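Local coordinates for protein Abbfa_003403 (Acinetobacter baumannii, PDB 4ZXH) that probably builds a peptide product as a four-domain nonribosomal peptide synthetase with condensation, adenylation, carrier and thioesterase domains, at residues A1180-L1183 with S1184-A1187; R1206-S1209 with P1210-F1214; F1240-Y1243 with L1244-I1248. All coordinates share one frame; numbering follows the deposited sequence.

Contact 1: residues A1180-L1183 with S1184-A1187; sequences AMLL and SWFA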
ATOM      1  N   ALA A1180      41.312  12.000 -26.571  1.00 41.68           N
ATOM      2  CA  ALA A1180      40.013  11.779 -27.204  1.00 29.68           C
ATOM      3  C   ALA A1180      39.875  10.350 -27.705  1.00 33.85           C
ATOM      4  O   ALA A1180      38.863   9.690 -27.454  1.00 46.27           O
ATOM      5  CB  ALA A1180      39.802  12.750 -28.344  1.00 38.17           C
ATOM      6  N   MET A1181      40.886   9.866 -28.418  1.00 28.03           N
ATOM      7  CA  MET A1181      40.860   8.485 -28.889  1.00 26.60           C
ATOM      8  C   MET A1181      40.728   7.500 -27.722  1.00 29.27           C
ATOM      9  O   MET A1181      40.082   6.464 -27.857  1.00 23.85           O
ATOM     10  CB  MET A1181      42.111   8.158 -29.709  1.00 27.23           C
ATOM     11  CG  MET A1181      42.025   6.843 -30.480  1.00 41.59           C
ATOM     12  SD  MET A1181      40.524   6.616 -31.493  1.00 32.77           S
ATOM     13  CE  MET A1181      41.088   7.432 -32.998  1.00 32.80           C
ATOM     14  N   LEU A1182      41.332   7.822 -26.577  1.00 28.35           N
ATOM     15  CA  LEU A1182      41.322   6.886 -25.460  1.00 26.61           C
ATOM     16  C   LEU A1182      39.899   6.795 -24.927  1.00 29.44           C
ATOM     17  O   LEU A1182      39.405   5.704 -24.630  1.00 23.91           O
ATOM     18  CB  LEU A1182      42.315   7.308 -24.373  1.00 28.48           C
ATOM     19  CG  LEU A1182      43.787   6.981 -24.708  1.00 34.56           C
ATOM     20  CD1 LEU A1182      44.784   7.466 -23.652  1.00 26.08           C
ATOM     21  CD2 LEU A1182      43.931   5.481 -24.918  1.00 28.96           C
ATOM     22  N   LEU A1183      39.228   7.941 -24.855  1.00 29.08           N
ATOM     23  CA  LEU A1183      37.816   7.984 -24.493  1.00 30.89           C
ATOM     24  C   LEU A1183      36.958   7.256 -25.507  1.00 29.30           C
ATOM     25  O   LEU A1183      36.022   6.541 -25.140  1.00 28.11           O
ATOM     26  CB  LEU A1183      37.325   9.418 -24.369  1.00 34.72           C
ATOM     27  CG  LEU A1183      37.215   9.957 -22.954  1.00 33.10           C
ATOM     28  CD1 LEU A1183      36.512  11.294 -23.030  1.00 33.69           C
ATOM     29  CD2 LEU A1183      36.440   8.965 -22.089  1.00 27.13           C
ATOM     30  N   SER A1184      37.258   7.440 -26.788  1.00 24.80           N
ATOM     31  CA  SER A1184      36.466   6.745 -27.785  1.00 24.54           C
ATOM     32  C   SER A1184      36.604   5.223 -27.616  1.00 24.65           C
ATOM     33  O   SER A1184      35.600   4.492 -27.608  1.00 22.75           O
ATOM     34  CB  SER A1184      36.861   7.156 -29.185  1.00 25.61           C
ATOM     35  OG  SER A1184      36.178   6.319 -30.097  1.00 24.73           O
ATOM     36  N   TRP A1185      37.838   4.753 -27.448  1.00 23.95           N
ATOM     37  CA  TRP A1185      38.070   3.347 -27.125  1.00 25.74           C
ATOM     38  C   TRP A1185      37.318   2.930 -25.873  1.00 26.88           C
ATOM     39  O   TRP A1185      36.624   1.917 -25.871  1.00 22.66           O
ATOM     40  CB  TRP A1185      39.553   3.062 -26.938  1.00 22.59           C
ATOM     41  CG  TRP A1185      40.314   3.135 -28.207  1.00 29.13           C
ATOM     42  CD1 TRP A1185      39.807   3.336 -29.462  1.00 25.59           C
ATOM     43  CD2 TRP A1185      41.722   3.011 -28.362  1.00 33.86           C
ATOM     44  NE1 TRP A1185      40.818   3.357 -30.385  1.00 24.83           N
ATOM     45  CE2 TRP A1185      42.009   3.159 -29.734  1.00 27.86           C
ATOM     46  CE3 TRP A1185      42.777   2.794 -27.473  1.00 38.73           C
ATOM     47  CZ2 TRP A1185      43.290   3.090 -30.236  1.00 23.43           C
ATOM     48  CZ3 TRP A1185      44.056   2.738 -27.975  1.00 33.97           C
ATOM     49  CH2 TRP A1185      44.299   2.885 -29.346  1.00 28.12           C
ATOM     50  N   PHE A1186      37.436   3.729 -24.825  1.00 19.18           N
ATOM     51  CA  PHE A1186      36.810   3.390 -23.566  1.00 25.56           C
ATOM     52  C   PHE A1186      35.296   3.261 -23.699  1.00 33.23           C
ATOM     53  O   PHE A1186      34.688   2.335 -23.134  1.00 28.64           O
ATOM     54  CB  PHE A1186      37.141   4.429 -22.506  1.00 19.31           C
ATOM     55  CG  PHE A1186      36.493   4.155 -21.197  1.00 18.77           C
ATOM     56  CD1 PHE A1186      36.740   2.961 -20.533  1.00 17.85           C
ATOM     57  CD2 PHE A1186      35.644   5.080 -20.622  1.00 19.43           C
ATOM     58  CE1 PHE A1186      36.142   2.685 -19.324  1.00 17.58           C
ATOM     59  CE2 PHE A1186      35.041   4.813 -19.398  1.00 39.29           C
ATOM     60  CZ  PHE A1186      35.288   3.604 -18.749  1.00 18.21           C
ATOM     61  N   ALA A1187      34.693   4.176 -24.457  1.00 25.55           N
ATOM     62  CA  ALA A1187      33.254   4.116 -24.700  1.00 24.95           C
ATOM     63  C   ALA A1187      32.870   2.791 -25.377  1.00 22.66           C
ATOM     64  O   ALA A1187      31.946   2.111 -24.943  1.00 23.92           O
ATOM     65  CB  ALA A1187      32.816   5.289 -25.538  1.00 26.17           C
TER
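M1181 lays its CG over one face of the W1185 indole, 4.0 Å from the centroid of the five-membered ring and 28° off its normal. This CH-pi contact joins residues one turn apart on helix 1179-1191, in the group of helices between strands 1157-1163 and 1262-1267 of the thioesterase domain. That placement is consistent with the lid of an alpha/beta-hydrolase thioesterase.

The overlap illustrates how an i to i+4 spacing lets a flexible thioether follow an aromatic surface. The first torsion of M1181 puts CG anti to the backbone N (chi1 -168°), and bends at the next two torsions bring the sulfur obliquely alongside the five-membered ring. SD comes 3.5 Å from NE1 of W1185 in a Met-aromatic contact. L1182 CD2 comes obliquely to the six-membered ring, 3.9 Å from W1185 CE3. The backbone bonding of the helix continues through these residues, W1185 N giving a nearly straight bond of 2.9 Å to M1181 O, and that oxygen also sits over a face of the indole.

Farther round, the F1186 ring meets those of F1236, F1240 and Y1243 on helix 1233-1251. S1184 OG is hydrogen-bonded to I1200 O. Beside the buried phenyl ring, L1183 CD2 makes an oblique approach to F1186 CD2 at 4.2 Å.

Contact 2: residues R1206-S1209 with P1210-F1214; sequences RELS and PDQMF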
ATOM      1  N   ARG A1206      37.075  15.634 -29.850  1.00 44.76           N
ATOM      2  CA  ARG A1206      38.109  16.672 -29.960  1.00 45.07           C
ATOM      3  C   ARG A1206      37.537  18.086 -30.051  1.00 46.92           C
ATOM      4  O   ARG A1206      38.227  19.053 -29.736  1.00 51.70           O
ATOM      5  CB  ARG A1206      39.007  16.412 -31.170  1.00 38.80           C
ATOM      6  CG  ARG A1206      39.866  15.181 -31.013  1.00 43.52           C
ATOM      7  CD  ARG A1206      40.898  15.008 -32.115  1.00 37.67           C
ATOM      8  NE  ARG A1206      41.652  13.773 -31.905  1.00 35.86           N
ATOM      9  CZ  ARG A1206      41.502  12.672 -32.633  1.00 46.28           C
ATOM     10  NH1 ARG A1206      40.641  12.657 -33.645  1.00 52.59           N
ATOM     11  NH2 ARG A1206      42.216  11.586 -32.354  1.00 45.36           N
ATOM     12  N   GLU A1207      36.276  18.196 -30.466  1.00 50.80           N
ATOM     13  CA  GLU A1207      35.601  19.491 -30.577  1.00 59.12           C
ATOM     14  C   GLU A1207      35.174  20.026 -29.205  1.00 56.16           C
ATOM     15  O   GLU A1207      34.773  21.180 -29.085  1.00 56.26           O
ATOM     16  CB  GLU A1207      34.361  19.397 -31.490  1.00 59.58           C
ATOM     17  CG  GLU A1207      34.553  18.708 -32.844  1.00 62.98           C
ATOM     18  CD  GLU A1207      35.594  19.373 -33.737  1.00 80.87           C
ATOM     19  OE1 GLU A1207      35.707  20.625 -33.725  1.00 88.04           O
ATOM     20  OE2 GLU A1207      36.291  18.630 -34.468  1.00 84.88           O
ATOM     21  N   LEU A1208      35.243  19.180 -28.181  1.00 55.48           N
ATOM     22  CA  LEU A1208      34.805  19.553 -26.836  1.00 55.34           C
ATOM     23  C   LEU A1208      35.976  19.795 -25.874  1.00 51.54           C
ATOM     24  O   LEU A1208      37.122  19.404 -26.149  1.00 49.31           O
ATOM     25  CB  LEU A1208      33.888  18.468 -26.258  1.00 55.56           C
ATOM     26  CG  LEU A1208      32.656  18.070 -27.077  1.00 50.62           C
ATOM     27  CD1 LEU A1208      31.916  16.862 -26.463  1.00 41.99           C
ATOM     28  CD2 LEU A1208      31.736  19.265 -27.217  1.00 47.61           C
ATOM     29  N   SER A1209      35.678  20.445 -24.747  1.00 49.40           N
ATOM     30  CA  SER A1209      36.622  20.531 -23.634  1.00 61.50           C
ATOM     31  C   SER A1209      36.801  19.151 -22.985  1.00 67.60           C
ATOM     32  O   SER A1209      35.982  18.253 -23.193  1.00 65.26           O
ATOM     33  CB  SER A1209      36.132  21.525 -22.587  1.00 66.60           C
ATOM     34  OG  SER A1209      35.327  20.862 -21.627  1.00 68.43           O
ATOM     35  N   PRO A1210      37.869  18.970 -22.193  1.00 69.17           N
ATOM     36  CA  PRO A1210      38.005  17.661 -21.538  1.00 64.77           C
ATOM     37  C   PRO A1210      36.816  17.318 -20.629  1.00 62.75           C
ATOM     38  O   PRO A1210      36.378  16.175 -20.621  1.00 58.49           O
ATOM     39  CB  PRO A1210      39.297  17.804 -20.726  1.00 58.42           C
ATOM     40  CG  PRO A1210      40.080  18.832 -21.462  1.00 60.20           C
ATOM     41  CD  PRO A1210      39.068  19.808 -22.013  1.00 63.06           C
ATOM     42  N   ASP A1211      36.290  18.290 -19.893  1.00 66.69           N
ATOM     43  CA  ASP A1211      35.169  18.005 -19.006  1.00 66.55           C
ATOM     44  C   ASP A1211      33.921  17.617 -19.808  1.00 63.48           C
ATOM     45  O   ASP A1211      33.277  16.613 -19.507  1.00 64.79           O
ATOM     46  CB  ASP A1211      34.889  19.195 -18.085  1.00 70.92           C
ATOM     47  CG  ASP A1211      35.916  19.314 -16.952  1.00 72.39           C
ATOM     48  OD1 ASP A1211      36.524  18.287 -16.559  1.00 68.88           O
ATOM     49  OD2 ASP A1211      36.112  20.439 -16.450  1.00 74.34           O
ATOM     50  N   GLN A1212      33.600  18.387 -20.843  1.00 59.82           N
ATOM     51  CA  GLN A1212      32.510  18.033 -21.755  1.00 49.31           C
ATOM     52  C   GLN A1212      32.610  16.611 -22.320  1.00 54.73           C
ATOM     53  O   GLN A1212      31.602  15.898 -22.408  1.00 53.28           O
ATOM     54  CB  GLN A1212      32.460  19.025 -22.902  1.00 39.67           C
ATOM     55  CG  GLN A1212      31.995  20.403 -22.477  1.00 51.98           C
ATOM     56  CD  GLN A1212      32.161  21.431 -23.575  1.00 58.24           C
ATOM     57  OE1 GLN A1212      33.086  21.346 -24.394  1.00 57.10           O
ATOM     58  NE2 GLN A1212      31.251  22.397 -23.615  1.00 62.83           N
ATOM     59  N   MET A1213      33.821  16.226 -22.730  1.00 48.87           N
ATOM     60  CA  MET A1213      34.123  14.864 -23.152  1.00 40.58           C
ATOM     61  C   MET A1213      33.615  13.817 -22.130  1.00 38.58           C
ATOM     62  O   MET A1213      32.901  12.893 -22.493  1.00 40.29           O
ATOM     63  CB  MET A1213      35.648  14.697 -23.381  1.00 37.43           C
ATOM     64  CG  MET A1213      36.168  14.993 -24.811  1.00 35.87           C
ATOM     65  SD  MET A1213      37.965  15.309 -25.035  1.00 47.31           S
ATOM     66  CE  MET A1213      38.722  13.775 -24.538  1.00 48.33           C
ATOM     67  N   PHE A1214      33.972  13.964 -20.858  1.00 37.64           N
ATOM     68  CA  PHE A1214      33.613  12.951 -19.868  1.00 39.97           C
ATOM     69  C   PHE A1214      32.126  12.965 -19.595  1.00 37.81           C
ATOM     70  O   PHE A1214      31.529  11.931 -19.298  1.00 38.99           O
ATOM     71  CB  PHE A1214      34.352  13.154 -18.549  1.00 50.42           C
ATOM     72  CG  PHE A1214      35.825  12.951 -18.641  1.00 65.11           C
ATOM     73  CD1 PHE A1214      36.403  12.471 -19.793  1.00 70.51           C
ATOM     74  CD2 PHE A1214      36.634  13.227 -17.565  1.00 79.19           C
ATOM     75  CE1 PHE A1214      37.768  12.292 -19.878  1.00 73.33           C
ATOM     76  CE2 PHE A1214      37.996  13.038 -17.643  1.00 84.25           C
ATOM     77  CZ  PHE A1214      38.563  12.569 -18.803  1.00 75.87           C
TER
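Q1212 reaches its extended side chain back past S1209, the residue just before helix 1210-1223. Its CB lies 3.6 Å from S1209 OG, and CG passes that hydroxyl at 3.5 Å. The carbon CG sits beside the Q1212 backbone N (chi1 -70°), and from there the chain runs extended, which carries the side-chain amide to the S1209 backbone. CD stands beside S1209 N, and OE1 accepts from S1209 N in a bond 2.8 Å long with an N-H...O angle of 168°; the donor is tilted somewhat from the plane of the side-chain carbonyl.

The bond is returned: Q1212 N donates to S1209 OG at 3.1 Å, almost straight. Two reciprocal bonds between the N-cap residue and the residue three places on make a capping box, here with glutamine in the second role. It is a worked case of how a side-chain acceptor serves a first-turn amide, that of Q1212, while the glutamine accepts from the N-cap residue. P1210 follows the cap directly, and its ring nitrogen has no hydrogen to give.

L1208 crosses the glutamine at about a right angle, its CB 3.5 Å from Q1212 OE1. On the inner side, M1213 N bonds to S1209 O at 3.0 Å, while the M1213 side chain packs on A1180 and L1183 of helix 1179-1191. R1206 pairs through NE with D1178 in a salt bridge.

Contact 3: residues F1240-Y1243 with L1244-I1248; sequences FDTY and LANGI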
ATOM      1  N   PHE A1240      37.314   5.081 -15.800  1.00 29.97           N
ATOM      2  CA  PHE A1240      38.181   5.483 -16.891  1.00 31.08           C
ATOM      3  C   PHE A1240      39.637   5.367 -16.441  1.00 32.54           C
ATOM      4  O   PHE A1240      40.455   4.797 -17.154  1.00 35.48           O
ATOM      5  CB  PHE A1240      37.856   6.907 -17.359  1.00 26.87           C
ATOM      6  CG  PHE A1240      38.561   7.299 -18.624  1.00 28.93           C
ATOM      7  CD1 PHE A1240      38.680   6.395 -19.666  1.00 27.91           C
ATOM      8  CD2 PHE A1240      39.094   8.567 -18.778  1.00 24.30           C
ATOM      9  CE1 PHE A1240      39.332   6.742 -20.834  1.00 26.76           C
ATOM     10  CE2 PHE A1240      39.738   8.925 -19.935  1.00 24.82           C
ATOM     11  CZ  PHE A1240      39.858   8.008 -20.973  1.00 31.56           C
ATOM     12  N   ASP A1241      39.947   5.871 -15.245  1.00 29.53           N
ATOM     13  CA  ASP A1241      41.312   5.796 -14.700  1.00 23.89           C
ATOM     14  C   ASP A1241      41.815   4.358 -14.570  1.00 27.68           C
ATOM     15  O   ASP A1241      42.969   4.063 -14.905  1.00 25.78           O
ATOM     16  CB  ASP A1241      41.393   6.486 -13.342  1.00 25.40           C
ATOM     17  CG  ASP A1241      41.438   8.006 -13.451  1.00 43.24           C
ATOM     18  OD1 ASP A1241      41.578   8.560 -14.583  1.00 37.87           O
ATOM     19  OD2 ASP A1241      41.334   8.646 -12.378  1.00 45.99           O
ATOM     20  N   THR A1242      40.955   3.462 -14.089  1.00 24.74           N
ATOM     21  CA  THR A1242      41.280   2.033 -14.068  1.00 28.09           C
ATOM     22  C   THR A1242      41.622   1.514 -15.467  1.00 22.26           C
ATOM     23  O   THR A1242      42.653   0.856 -15.669  1.00 20.42           O
ATOM     24  CB  THR A1242      40.126   1.211 -13.475  1.00 27.24           C
ATOM     25  OG1 THR A1242      40.027   1.513 -12.082  1.00 26.46           O
ATOM     26  CG2 THR A1242      40.374  -0.274 -13.633  1.00 19.31           C
ATOM     27  N   TYR A1243      40.759   1.838 -16.423  1.00 19.52           N
ATOM     28  CA  TYR A1243      40.972   1.517 -17.826  1.00 18.97           C
ATOM     29  C   TYR A1243      42.343   2.029 -18.309  1.00 26.69           C
ATOM     30  O   TYR A1243      43.122   1.271 -18.915  1.00 22.56           O
ATOM     31  CB  TYR A1243      39.824   2.102 -18.666  1.00 22.55           C
ATOM     32  CG  TYR A1243      39.924   1.870 -20.165  1.00 27.33           C
ATOM     33  CD1 TYR A1243      39.548   0.651 -20.721  1.00 17.40           C
ATOM     34  CD2 TYR A1243      40.372   2.888 -21.030  1.00 26.83           C
ATOM     35  CE1 TYR A1243      39.640   0.430 -22.080  1.00 18.50           C
ATOM     36  CE2 TYR A1243      40.457   2.689 -22.394  1.00 24.50           C
ATOM     37  CZ  TYR A1243      40.083   1.450 -22.911  1.00 31.96           C
ATOM     38  OH  TYR A1243      40.151   1.205 -24.258  1.00 34.07           O
ATOM     39  N   LEU A1244      42.656   3.294 -18.016  1.00 27.90           N
ATOM     40  CA  LEU A1244      43.930   3.879 -18.452  1.00 22.51           C
ATOM     41  C   LEU A1244      45.101   3.165 -17.791  1.00 29.16           C
ATOM     42  O   LEU A1244      46.130   2.956 -18.420  1.00 35.00           O
ATOM     43  CB  LEU A1244      43.992   5.387 -18.149  1.00 23.96           C
ATOM     44  CG  LEU A1244      43.043   6.270 -18.968  1.00 34.32           C
ATOM     45  CD1 LEU A1244      43.062   7.681 -18.471  1.00 25.53           C
ATOM     46  CD2 LEU A1244      43.363   6.230 -20.447  1.00 23.85           C
ATOM     47  N   ALA A1245      44.929   2.787 -16.523  1.00 32.16           N
ATOM     48  CA  ALA A1245      45.999   2.187 -15.731  1.00 26.80           C
ATOM     49  C   ALA A1245      46.380   0.830 -16.286  1.00 28.30           C
ATOM     50  O   ALA A1245      47.564   0.494 -16.419  1.00 25.64           O
ATOM     51  CB  ALA A1245      45.578   2.062 -14.293  1.00 24.30           C
ATOM     52  N   ASN A1246      45.363   0.048 -16.625  1.00 25.35           N
ATOM     53  CA  ASN A1246      45.609  -1.254 -17.222  1.00 21.06           C
ATOM     54  C   ASN A1246      46.242  -1.093 -18.595  1.00 27.83           C
ATOM     55  O   ASN A1246      47.072  -1.912 -18.996  1.00 28.41           O
ATOM     56  CB  ASN A1246      44.319  -2.057 -17.294  1.00 24.73           C
ATOM     57  CG  ASN A1246      43.910  -2.619 -15.937  1.00 28.74           C
ATOM     58  OD1 ASN A1246      44.752  -2.822 -15.049  1.00 25.51           O
ATOM     59  ND2 ASN A1246      42.615  -2.889 -15.774  1.00 31.32           N
ATOM     60  N   GLY A1247      45.879  -0.021 -19.302  1.00 24.02           N
ATOM     61  CA  GLY A1247      46.483   0.259 -20.595  1.00 21.74           C
ATOM     62  C   GLY A1247      47.989   0.446 -20.492  1.00 32.04           C
ATOM     63  O   GLY A1247      48.758  -0.208 -21.189  1.00 39.81           O
ATOM     64  N   ILE A1248      48.399   1.360 -19.617  1.00 27.88           N
ATOM     65  CA  ILE A1248      49.798   1.614 -19.327  1.00 28.81           C
ATOM     66  C   ILE A1248      50.497   0.342 -18.838  1.00 34.47           C
ATOM     67  O   ILE A1248      51.671   0.114 -19.141  1.00 31.26           O
ATOM     68  CB  ILE A1248      49.925   2.717 -18.268  1.00 29.62           C
ATOM     69  CG1 ILE A1248      49.277   4.002 -18.770  1.00 41.54           C
ATOM     70  CG2 ILE A1248      51.341   2.982 -17.945  1.00 30.12           C
ATOM     71  CD1 ILE A1248      49.185   5.095 -17.704  1.00 51.31           C
TER
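L1244 places its forked end on the ring of F1240, one turn earlier on helix 1233-1251. CD1 stands over one face of the ring, 4.1 Å from the centroid and 20° off the normal, which makes this a CH-pi contact offset toward the rim. The other branch, CD2, reaches F1240 CZ at 4.0 Å, and both methyls lie on the same face of the ring. In F1240, CG anti to the backbone N (chi1 -171°) swings the ring along the helix to where L1244 lies. The L1244 backbone N bonds to F1240 O, tying the two residues through main chain as well as side chain.

A1245 follows with only a methyl, and its CB rests 3.3 Å from D1241 O, the carbonyl that also accepts from A1245 N. The next residue, N1246, runs alongside T1242, both side chains pointing the same way, with ND2 of N1246 4.1 Å from CG2 of T1242. Their polar ends are engaged separately: N1246 ND2 gives a bond to I1073 O, in the loop after strand 1067-1070, whereas T1242 OG1 is hydrogen-bonded to L1238 O within its own helix. G1247 has no side chain, and its N bonds to Y1243 O at 3.1 Å, as I1248 N does to L1244 O. Y1243 turns to helix 1179-1191, its OH hydrogen-bonded to D1189 OD2 and its ring meeting F1186.

Such a helix, with leucine and aromatic groups turned to helix 1179-1191 and an asparagine bonded to a loop of the main domain, is consistent with a lid helix of an alpha/beta-hydrolase thioesterase.

In the fold
All three contacts are local, yet they meet in one group of helices. Contact 3 is largely buried and contact 1 partly so, and their helices, 1233-1251 and 1179-1191, share an interface of aromatic and leucine side chains: F1186 CD2 comes 3.4 Å from F1240 CD1, and L1182 CD1 lies 3.7 Å from L1244 CD2. Contact 2 lies at the surface and its chemistry is mainly polar, as suits the start of a helix. It still reaches inward through M1213 and F1214, both against L1183 of contact 1, and F1214 also touches F1240 of contact 3. Beyond helical backbone bonds, contacts 1 and 3 use rings and methyls, contact 2 reciprocal capping bonds.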